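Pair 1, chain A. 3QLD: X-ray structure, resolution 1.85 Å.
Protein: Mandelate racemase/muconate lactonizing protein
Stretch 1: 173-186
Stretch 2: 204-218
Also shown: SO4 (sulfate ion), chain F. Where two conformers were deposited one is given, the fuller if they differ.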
# COMPACT_ATOMS: atom_id res chain seq x y z
N ALA A 173 -10.91 -24.24 3.85
CA ALA A 173 -11.97 -23.26 3.93
C ALA A 173 -13.09 -23.82 4.74
O ALA A 173 -13.12 -25.03 4.99
CB ALA A 173 -12.45 -22.83 2.50
N PRO A 174 -14.01 -22.96 5.20
CA PRO A 174 -15.09 -23.44 6.05
C PRO A 174 -15.87 -24.55 5.33
O PRO A 174 -16.23 -24.37 4.19
CB PRO A 174 -15.95 -22.19 6.23
CG PRO A 174 -14.94 -21.02 6.06
CD PRO A 174 -14.08 -21.50 4.96
N GLY A 175 -16.04 -25.70 5.98
CA GLY A 175 -16.81 -26.80 5.40
C GLY A 175 -15.92 -27.81 4.72
O GLY A 175 -16.38 -28.92 4.38
N ARG A 176 -14.67 -27.42 4.46
CA ARG A 176 -13.68 -28.29 3.82
C ARG A 176 -12.39 -28.03 4.55
O ARG A 176 -11.47 -27.45 4.03
CB ARG A 176 -13.57 -27.99 2.33
CG ARG A 176 -14.76 -27.13 1.77
CD ARG A 176 -15.23 -27.42 0.32
NE ARG A 176 -14.15 -27.82 -0.59
CZ ARG A 176 -13.92 -27.31 -1.80
NH1 ARG A 176 -12.91 -27.77 -2.54
NH2 ARG A 176 -14.70 -26.33 -2.29
N ASP A 177 -12.34 -28.49 5.80
CA ASP A 177 -11.18 -28.29 6.65
C ASP A 177 -10.93 -29.52 7.54
O ASP A 177 -9.94 -30.22 7.34
CB ASP A 177 -11.28 -26.98 7.49
CG ASP A 177 -12.69 -26.74 8.10
OD1 ASP A 177 -13.44 -27.68 8.40
OD2 ASP A 177 -13.06 -25.55 8.30
N ARG A 178 -11.82 -29.75 8.50
CA ARG A 178 -11.63 -30.81 9.52
C ARG A 178 -11.46 -32.20 8.85
O ARG A 178 -10.57 -32.98 9.22
CB ARG A 178 -12.80 -30.81 10.52
CG ARG A 178 -12.50 -31.58 11.79
CD ARG A 178 -13.75 -31.96 12.57
NE ARG A 178 -13.46 -32.99 13.59
CZ ARG A 178 -14.17 -34.10 13.81
NH1 ARG A 178 -15.24 -34.39 13.06
NH2 ARG A 178 -13.80 -34.94 14.79
N ALA A 179 -12.28 -32.48 7.84
CA ALA A 179 -12.26 -33.84 7.21
C ALA A 179 -10.93 -34.17 6.49
O ALA A 179 -10.30 -35.26 6.70
CB ALA A 179 -13.47 -34.00 6.30
N ALA A 180 -10.48 -33.22 5.67
CA ALA A 180 -9.19 -33.35 5.03
C ALA A 180 -8.07 -33.49 6.04
O ALA A 180 -7.26 -34.42 5.90
CB ALA A 180 -8.93 -32.15 4.07
N ILE A 181 -7.96 -32.56 7.00
CA ILE A 181 -6.87 -32.58 7.98
C ILE A 181 -6.86 -33.85 8.85
O ILE A 181 -5.78 -34.43 9.06
CB ILE A 181 -6.83 -31.30 8.89
CG1 ILE A 181 -6.64 -30.04 8.02
CG2 ILE A 181 -5.75 -31.44 9.99
CD1 ILE A 181 -7.00 -28.71 8.72
N LYS A 182 -8.02 -34.23 9.36
CA LYS A 182 -8.21 -35.49 10.15
C LYS A 182 -7.62 -36.70 9.37
O LYS A 182 -6.76 -37.43 9.91
CB LYS A 182 -9.68 -35.66 10.52
CG LYS A 182 -10.14 -36.92 11.36
CD LYS A 182 -11.67 -36.90 11.59
CE LYS A 182 -12.48 -37.45 10.38
NZ LYS A 182 -13.82 -36.79 10.05
N ALA A 183 -8.02 -36.83 8.11
CA ALA A 183 -7.59 -37.94 7.24
C ALA A 183 -6.10 -37.92 6.99
O ALA A 183 -5.41 -38.96 7.13
CB ALA A 183 -8.38 -37.93 5.91
N VAL A 184 -5.56 -36.74 6.71
CA VAL A 184 -4.16 -36.67 6.48
C VAL A 184 -3.35 -36.97 7.74
O VAL A 184 -2.38 -37.75 7.69
CB VAL A 184 -3.78 -35.38 5.79
CG1 VAL A 184 -2.31 -35.27 5.60
CG2 VAL A 184 -4.54 -35.32 4.46
N ARG A 185 -3.75 -36.39 8.87
CA ARG A 185 -3.10 -36.64 10.16
C ARG A 185 -3.11 -38.14 10.60
O ARG A 185 -2.14 -38.61 11.15
CB ARG A 185 -3.81 -35.83 11.27
CG ARG A 185 -3.14 -36.00 12.69
CD ARG A 185 -1.63 -35.94 12.63
NE ARG A 185 -1.03 -34.59 12.55
CZ ARG A 185 0.16 -34.28 12.05
NH1 ARG A 185 0.92 -35.20 11.44
NH2 ARG A 185 0.57 -33.01 12.09
N LEU A 186 -4.22 -38.82 10.38
CA LEU A 186 -4.32 -40.26 10.75
C LEU A 186 -3.33 -41.08 9.89
O LEU A 186 -2.49 -41.82 10.44
CB LEU A 186 -5.77 -40.77 10.64
CG LEU A 186 -6.01 -42.27 11.02
CD1 LEU A 186 -5.29 -42.71 12.34
CD2 LEU A 186 -7.52 -42.63 11.06
N GLU A 204 -16.98 -15.56 13.51
CA GLU A 204 -18.01 -16.55 13.88
C GLU A 204 -17.60 -18.03 13.68
O GLU A 204 -18.20 -18.92 14.23
CB GLU A 204 -19.32 -16.32 13.11
CG GLU A 204 -19.97 -15.02 13.45
CD GLU A 204 -19.59 -13.90 12.49
OE1 GLU A 204 -18.42 -13.86 11.98
OE2 GLU A 204 -20.49 -13.04 12.27
N ASP A 205 -16.56 -18.24 12.89
CA ASP A 205 -16.00 -19.57 12.54
C ASP A 205 -14.95 -20.06 13.55
O ASP A 205 -14.40 -21.17 13.41
CB ASP A 205 -15.37 -19.46 11.18
CG ASP A 205 -16.39 -19.19 10.03
OD1 ASP A 205 -17.49 -19.82 10.05
OD2 ASP A 205 -16.08 -18.37 9.11
N ALA A 206 -14.65 -19.26 14.57
CA ALA A 206 -13.69 -19.66 15.57
C ALA A 206 -13.90 -21.09 16.13
O ALA A 206 -12.89 -21.79 16.31
CB ALA A 206 -13.58 -18.61 16.75
N PRO A 207 -15.15 -21.51 16.41
CA PRO A 207 -15.31 -22.87 16.95
C PRO A 207 -14.75 -23.96 16.00
O PRO A 207 -14.12 -24.92 16.43
CB PRO A 207 -16.82 -22.98 17.14
CG PRO A 207 -17.21 -21.53 17.51
CD PRO A 207 -16.45 -20.79 16.44
N VAL A 208 -14.94 -23.80 14.69
CA VAL A 208 -14.39 -24.74 13.70
C VAL A 208 -12.90 -24.78 13.69
O VAL A 208 -12.28 -25.86 13.56
CB VAL A 208 -14.95 -24.38 12.23
CG1 VAL A 208 -14.05 -24.94 11.11
CG2 VAL A 208 -16.39 -24.90 12.09
N LEU A 209 -12.27 -23.60 13.76
CA LEU A 209 -10.84 -23.54 13.73
C LEU A 209 -10.26 -24.15 15.01
O LEU A 209 -9.18 -24.77 15.03
CB LEU A 209 -10.38 -22.07 13.62
CG LEU A 209 -10.55 -21.50 12.19
CD1 LEU A 209 -10.26 -19.94 12.14
CD2 LEU A 209 -9.60 -22.19 11.21
N ARG A 210 -10.96 -23.94 16.11
CA ARG A 210 -10.48 -24.48 17.40
C ARG A 210 -10.49 -26.03 17.39
O ARG A 210 -9.64 -26.67 17.99
CB ARG A 210 -11.38 -23.97 18.52
CG ARG A 210 -11.18 -24.71 19.95
CD ARG A 210 -9.81 -24.49 20.71
NE ARG A 210 -9.92 -25.17 22.03
CZ ARG A 210 -9.01 -26.02 22.54
NH1 ARG A 210 -7.87 -26.31 21.88
NH2 ARG A 210 -9.23 -26.57 23.74
N GLN A 211 -11.43 -26.61 16.64
CA GLN A 211 -11.53 -28.11 16.49
C GLN A 211 -10.25 -28.64 15.85
O GLN A 211 -9.85 -29.82 16.04
CB GLN A 211 -12.73 -28.52 15.64
CG GLN A 211 -14.19 -28.28 16.14
CD GLN A 211 -15.25 -28.49 14.97
OE1 GLN A 211 -15.01 -29.24 14.02
NE2 GLN A 211 -16.38 -27.79 15.04
N LEU A 212 -9.61 -27.76 15.07
CA LEU A 212 -8.36 -28.10 14.42
C LEU A 212 -7.17 -28.27 15.32
O LEU A 212 -6.19 -28.89 14.94
CB LEU A 212 -8.03 -27.20 13.20
CG LEU A 212 -9.15 -27.08 12.16
CD1 LEU A 212 -8.61 -26.09 11.08
CD2 LEU A 212 -9.48 -28.45 11.50
N ASP A 213 -7.22 -27.75 16.55
CA ASP A 213 -6.09 -27.90 17.47
C ASP A 213 -5.80 -29.37 17.74
O ASP A 213 -4.67 -29.71 18.15
CB ASP A 213 -6.46 -27.23 18.81
CG ASP A 213 -6.28 -25.71 18.78
OD1 ASP A 213 -5.73 -25.15 17.79
OD2 ASP A 213 -6.73 -25.07 19.76
N ALA A 214 -6.78 -30.23 17.53
CA ALA A 214 -6.58 -31.66 17.85
C ALA A 214 -5.51 -32.33 16.94
O ALA A 214 -4.97 -33.39 17.29
CB ALA A 214 -7.88 -32.39 17.84
N TYR A 215 -5.19 -31.68 15.80
CA TYR A 215 -4.32 -32.29 14.79
C TYR A 215 -2.89 -31.86 14.72
O TYR A 215 -2.16 -32.32 13.79
CB TYR A 215 -5.00 -32.21 13.40
CG TYR A 215 -6.41 -32.70 13.49
CD1 TYR A 215 -6.68 -34.05 13.77
CD2 TYR A 215 -7.48 -31.85 13.35
CE1 TYR A 215 -7.99 -34.51 13.88
CE2 TYR A 215 -8.78 -32.28 13.48
CZ TYR A 215 -9.02 -33.64 13.75
OH TYR A 215 -10.33 -34.09 13.87
N ASP A 216 -2.50 -30.97 15.65
CA ASP A 216 -1.14 -30.50 15.80
C ASP A 216 -0.52 -29.93 14.51
O ASP A 216 0.59 -30.28 14.15
CB ASP A 216 -0.26 -31.61 16.43
CG ASP A 216 -0.88 -32.18 17.73
OD1 ASP A 216 -1.86 -31.59 18.30
OD2 ASP A 216 -0.36 -33.23 18.17
N LEU A 217 -1.26 -29.03 13.83
CA LEU A 217 -0.76 -28.29 12.64
C LEU A 217 0.41 -27.46 13.05
O LEU A 217 0.42 -26.92 14.14
CB LEU A 217 -1.90 -27.38 12.10
CG LEU A 217 -3.13 -28.07 11.56
CD1 LEU A 217 -4.26 -27.07 11.30
CD2 LEU A 217 -2.80 -28.84 10.25
N GLN A 218 1.37 -27.30 12.18
CA GLN A 218 2.47 -26.41 12.41
C GLN A 218 2.00 -24.93 12.51
O GLN A 218 2.55 -24.15 13.29
CB GLN A 218 3.47 -26.60 11.28
CG GLN A 218 4.79 -25.96 11.51
CD GLN A 218 5.73 -26.23 10.35
OE1 GLN A 218 5.75 -25.49 9.36
NE2 GLN A 218 6.45 -27.33 10.43
S SO4 F . -6.00 -28.55 24.34
O1 SO4 F . -5.84 -28.30 22.90
O2 SO4 F . -6.88 -29.71 24.53
O3 SO4 F . -4.67 -28.76 24.92
O4 SO4 F . -6.60 -27.37 24.94
O HOH W 1 2.49 -30.72 11.96

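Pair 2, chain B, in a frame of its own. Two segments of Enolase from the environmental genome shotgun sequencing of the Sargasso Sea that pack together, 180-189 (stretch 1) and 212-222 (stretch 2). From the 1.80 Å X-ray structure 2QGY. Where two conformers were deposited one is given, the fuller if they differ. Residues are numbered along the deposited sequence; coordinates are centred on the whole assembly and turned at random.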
# COMPACT_ATOMS: atom_id res chain seq x y z
N SER B 180 -26.27 19.15 5.73
CA SER B 180 -25.19 19.20 4.72
C SER B 180 -25.45 20.27 3.67
O SER B 180 -24.57 21.08 3.34
CB SER B 180 -25.05 17.83 4.05
OG SER B 180 -24.75 16.82 4.99
N ILE B 181 -26.68 20.30 3.15
CA ILE B 181 -27.07 21.28 2.13
C ILE B 181 -27.09 22.72 2.67
O ILE B 181 -26.59 23.64 2.01
CB ILE B 181 -28.42 20.88 1.44
CG1 ILE B 181 -28.26 19.56 0.67
CG2 ILE B 181 -28.94 21.98 0.53
CD1 ILE B 181 -27.34 19.65 -0.58
N GLN B 182 -27.68 22.91 3.86
CA GLN B 182 -27.66 24.19 4.57
C GLN B 182 -26.26 24.75 4.68
O GLN B 182 -26.02 25.94 4.44
CB GLN B 182 -28.25 24.06 5.99
CG GLN B 182 -29.69 24.52 6.09
CD GLN B 182 -29.98 25.74 5.22
OE1 GLN B 182 -29.46 26.84 5.48
NE2 GLN B 182 -30.79 25.55 4.17
N PHE B 183 -25.33 23.87 5.02
CA PHE B 183 -23.93 24.23 5.09
C PHE B 183 -23.40 24.72 3.74
O PHE B 183 -22.76 25.77 3.69
CB PHE B 183 -23.11 23.05 5.62
CG PHE B 183 -21.65 23.35 5.75
CD1 PHE B 183 -21.22 24.54 6.35
CD2 PHE B 183 -20.69 22.47 5.26
CE1 PHE B 183 -19.86 24.84 6.47
CE2 PHE B 183 -19.34 22.75 5.38
CZ PHE B 183 -18.91 23.94 5.97
N VAL B 184 -23.68 24.00 2.65
CA VAL B 184 -23.22 24.44 1.33
C VAL B 184 -23.85 25.78 0.96
O VAL B 184 -23.18 26.67 0.42
CB VAL B 184 -23.46 23.37 0.21
CG1 VAL B 184 -22.94 23.86 -1.11
CG2 VAL B 184 -22.80 22.03 0.56
N GLU B 185 -25.14 25.94 1.27
CA GLU B 185 -25.86 27.17 0.95
C GLU B 185 -25.26 28.39 1.63
O GLU B 185 -24.97 29.40 0.97
CB GLU B 185 -27.34 27.03 1.30
CG GLU B 185 -28.19 28.19 0.76
CD GLU B 185 -29.65 28.05 1.10
OE1 GLU B 185 -30.05 27.02 1.69
OE2 GLU B 185 -30.42 28.99 0.79
N LYS B 186 -25.07 28.30 2.95
CA LYS B 186 -24.42 29.35 3.73
C LYS B 186 -23.02 29.68 3.23
O LYS B 186 -22.63 30.85 3.16
CB LYS B 186 -24.40 28.97 5.22
CG LYS B 186 -25.81 28.91 5.81
CD LYS B 186 -25.95 27.91 6.97
CE LYS B 186 -26.03 28.58 8.33
NZ LYS B 186 -26.68 27.67 9.30
N VAL B 187 -22.25 28.65 2.84
CA VAL B 187 -20.92 28.90 2.30
C VAL B 187 -20.99 29.72 1.00
O VAL B 187 -20.27 30.70 0.84
CB VAL B 187 -20.13 27.58 2.04
CG1 VAL B 187 -18.88 27.88 1.26
CG2 VAL B 187 -19.80 26.88 3.35
N ARG B 188 -21.86 29.31 0.10
CA ARG B 188 -22.06 30.01 -1.18
C ARG B 188 -22.48 31.48 -0.96
O ARG B 188 -22.10 32.37 -1.73
CB ARG B 188 -23.05 29.21 -2.05
CG ARG B 188 -23.18 29.64 -3.52
CD ARG B 188 -21.85 29.88 -4.17
NE ARG B 188 -21.41 28.76 -4.99
CZ ARG B 188 -20.20 28.66 -5.54
NH1 ARG B 188 -19.28 29.61 -5.33
NH2 ARG B 188 -19.90 27.60 -6.27
N GLU B 189 -23.19 31.74 0.13
CA GLU B 189 -23.60 33.11 0.47
C GLU B 189 -22.44 33.98 0.93
O GLU B 189 -22.40 35.18 0.66
CB GLU B 189 -24.67 33.08 1.56
CG GLU B 189 -25.46 34.36 1.60
CD GLU B 189 -25.63 34.91 3.00
OE1 GLU B 189 -25.95 34.11 3.92
OE2 GLU B 189 -25.43 36.14 3.17
N SER B 212 -28.22 11.24 -3.01
CA SER B 212 -29.20 12.23 -2.62
C SER B 212 -28.55 13.61 -2.44
O SER B 212 -29.07 14.62 -2.92
CB SER B 212 -29.95 11.79 -1.36
OG SER B 212 -30.37 10.43 -1.47
N PHE B 213 -27.38 13.63 -1.79
CA PHE B 213 -26.63 14.88 -1.63
C PHE B 213 -26.29 15.50 -2.99
O PHE B 213 -26.56 16.68 -3.23
CB PHE B 213 -25.34 14.67 -0.80
CG PHE B 213 -24.52 15.92 -0.64
CD1 PHE B 213 -24.88 16.89 0.30
CD2 PHE B 213 -23.40 16.14 -1.44
CE1 PHE B 213 -24.13 18.05 0.46
CE2 PHE B 213 -22.64 17.31 -1.31
CZ PHE B 213 -22.99 18.27 -0.34
N LEU B 214 -25.71 14.71 -3.87
CA LEU B 214 -25.28 15.22 -5.17
C LEU B 214 -26.45 15.75 -6.01
O LEU B 214 -26.29 16.68 -6.79
CB LEU B 214 -24.50 14.15 -5.94
CG LEU B 214 -23.12 13.84 -5.33
CD1 LEU B 214 -22.47 12.72 -6.12
CD2 LEU B 214 -22.25 15.10 -5.30
N LYS B 215 -27.62 15.14 -5.82
CA LYS B 215 -28.83 15.59 -6.52
C LYS B 215 -29.27 16.97 -6.01
O LYS B 215 -29.70 17.83 -6.79
CB LYS B 215 -29.93 14.55 -6.33
CG LYS B 215 -31.09 14.68 -7.31
CD LYS B 215 -31.94 13.40 -7.29
CE LYS B 215 -32.75 13.26 -8.58
NZ LYS B 215 -33.38 11.89 -8.73
N GLU B 216 -29.13 17.20 -4.71
CA GLU B 216 -29.55 18.47 -4.12
C GLU B 216 -28.48 19.57 -4.20
O GLU B 216 -28.79 20.76 -4.11
CB GLU B 216 -29.98 18.26 -2.66
CG GLU B 216 -31.08 17.22 -2.49
CD GLU B 216 -32.39 17.63 -3.14
OE1 GLU B 216 -32.69 18.85 -3.15
OE2 GLU B 216 -33.12 16.73 -3.65
N VAL B 217 -27.21 19.18 -4.36
CA VAL B 217 -26.13 20.17 -4.28
C VAL B 217 -25.81 20.82 -5.61
O VAL B 217 -25.15 21.86 -5.65
CB VAL B 217 -24.84 19.59 -3.61
CG1 VAL B 217 -24.00 18.82 -4.64
CG2 VAL B 217 -24.04 20.71 -2.96
N SER B 218 -26.31 20.24 -6.71
CA SER B 218 -25.91 20.69 -8.05
C SER B 218 -26.23 22.17 -8.31
O SER B 218 -25.52 22.84 -9.06
CB SER B 218 -26.45 19.77 -9.17
OG SER B 218 -27.84 19.47 -9.01
N SER B 219 -27.29 22.68 -7.67
CA SER B 219 -27.69 24.09 -7.90
C SER B 219 -26.72 25.11 -7.31
O SER B 219 -26.74 26.28 -7.70
CB SER B 219 -29.12 24.36 -7.41
OG SER B 219 -29.33 23.86 -6.10
N PHE B 220 -25.86 24.67 -6.39
CA PHE B 220 -24.84 25.53 -5.81
C PHE B 220 -23.56 25.55 -6.66
O PHE B 220 -22.56 26.15 -6.26
CB PHE B 220 -24.56 25.14 -4.36
CG PHE B 220 -25.77 25.18 -3.49
CD1 PHE B 220 -26.32 26.39 -3.11
CD2 PHE B 220 -26.38 24.00 -3.07
CE1 PHE B 220 -27.47 26.44 -2.33
CE2 PHE B 220 -27.52 24.04 -2.26
CZ PHE B 220 -28.06 25.26 -1.89
N ASN B 221 -23.60 24.91 -7.82
CA ASN B 221 -22.50 24.95 -8.80
C ASN B 221 -21.14 24.57 -8.22
O ASN B 221 -20.18 25.34 -8.36
CB ASN B 221 -22.41 26.33 -9.46
CG ASN B 221 -21.52 26.34 -10.70
OD1 ASN B 221 -21.31 25.30 -11.34
ND2 ASN B 221 -21.00 27.51 -11.05
N PRO B 222 -21.03 23.37 -7.61
CA PRO B 222 -19.70 23.02 -7.09
C PRO B 222 -18.65 22.90 -8.21
O PRO B 222 -18.93 22.42 -9.31
CB PRO B 222 -19.92 21.67 -6.40
CG PRO B 222 -21.21 21.15 -6.88
CD PRO B 222 -22.03 22.32 -7.37
O HOH W 2 -17.84 26.52 -7.92

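A packing arrangement can persist while most of the side chains that fill it change, provided a few positions keep their geometry. Pair 1 and pair 2 illustrate the principle. In each, a helix packs against a second helical segment that passes through a short 3-10 segment into a loop, and the central backbone of the two pairs superposes with an RMSD of 0.6 Å.

One conserved element is an arginine reaching for the carbonyl end of the 3-10 segment. Arg A185 and Arg B188 coincide, with side-chain centres 0.3 Å apart; both have chi1 t and chi2 p, and in both the guanidinium meets the carbonyl of the facing residue edge-on. In pair 1, NE of Arg A185 donates to O of Tyr A215 at 2.8 Å, while its NH2 adds weak bonds to the same oxygen and to O of Asp A216. In pair 2 the load is more even: NE and NH2 of Arg B188 bond to O of Phe B220 at 3.1 and 3.0 Å. A water links NH2 to the next carbonyl in both, that of Asp A216 or Asn B221, through a weak bond from Arg A185 NH2 in pair 1; Asp A216 and Asn B221 share positive phi and psi.

The second constant is an aromatic ring, Tyr A215 matched by Phe B220, each the residue most covered by the facing stretch. The ring lies against the helix backbone, with CA of Lys A182 over one face in pair 1 and N of Glu B185 over one face in pair 2. The tyrosine hydroxyl adds a polar option: NE of Arg A178 donates a weak hydrogen bond to OH of Tyr A215 at 3.3 Å. At the matching position, CG2 of Ile B181 instead makes an apolar contact with CE2 of Phe B220 at 3.7 Å.

One helical turn before the arginine and three residues before the aromatic residue, bulk is redistributed. Ile A181 matches Val B184, and Leu A212 matches Val B217. CD1 of Ile A181 meets CD2 of Leu A212 at 3.7 Å; CG1 of Val B184 still touches CG2 of Val B217 at 3.8 Å. CG2 of Ile A181 reaches CD2 of Leu A217 at 3.9 Å, whereas CD1 of Ile B181 approaches CE1 of Phe B213 at 3.7 Å.

Asp A177 and Ser B180, also matched, both point toward the facing stretch: OD2 of Asp A177 lies 3.0 Å from CG1 of Val A208, and CB of Ser B180 3.7 Å from CE1 of Phe B213. So do Gln A211 and Glu B216: OE1 of Gln A211 lies 3.3 Å from CD of Arg A178, and CB of Glu B216 3.6 Å from CD1 of Ile B181, though the end of Glu B216 leads away.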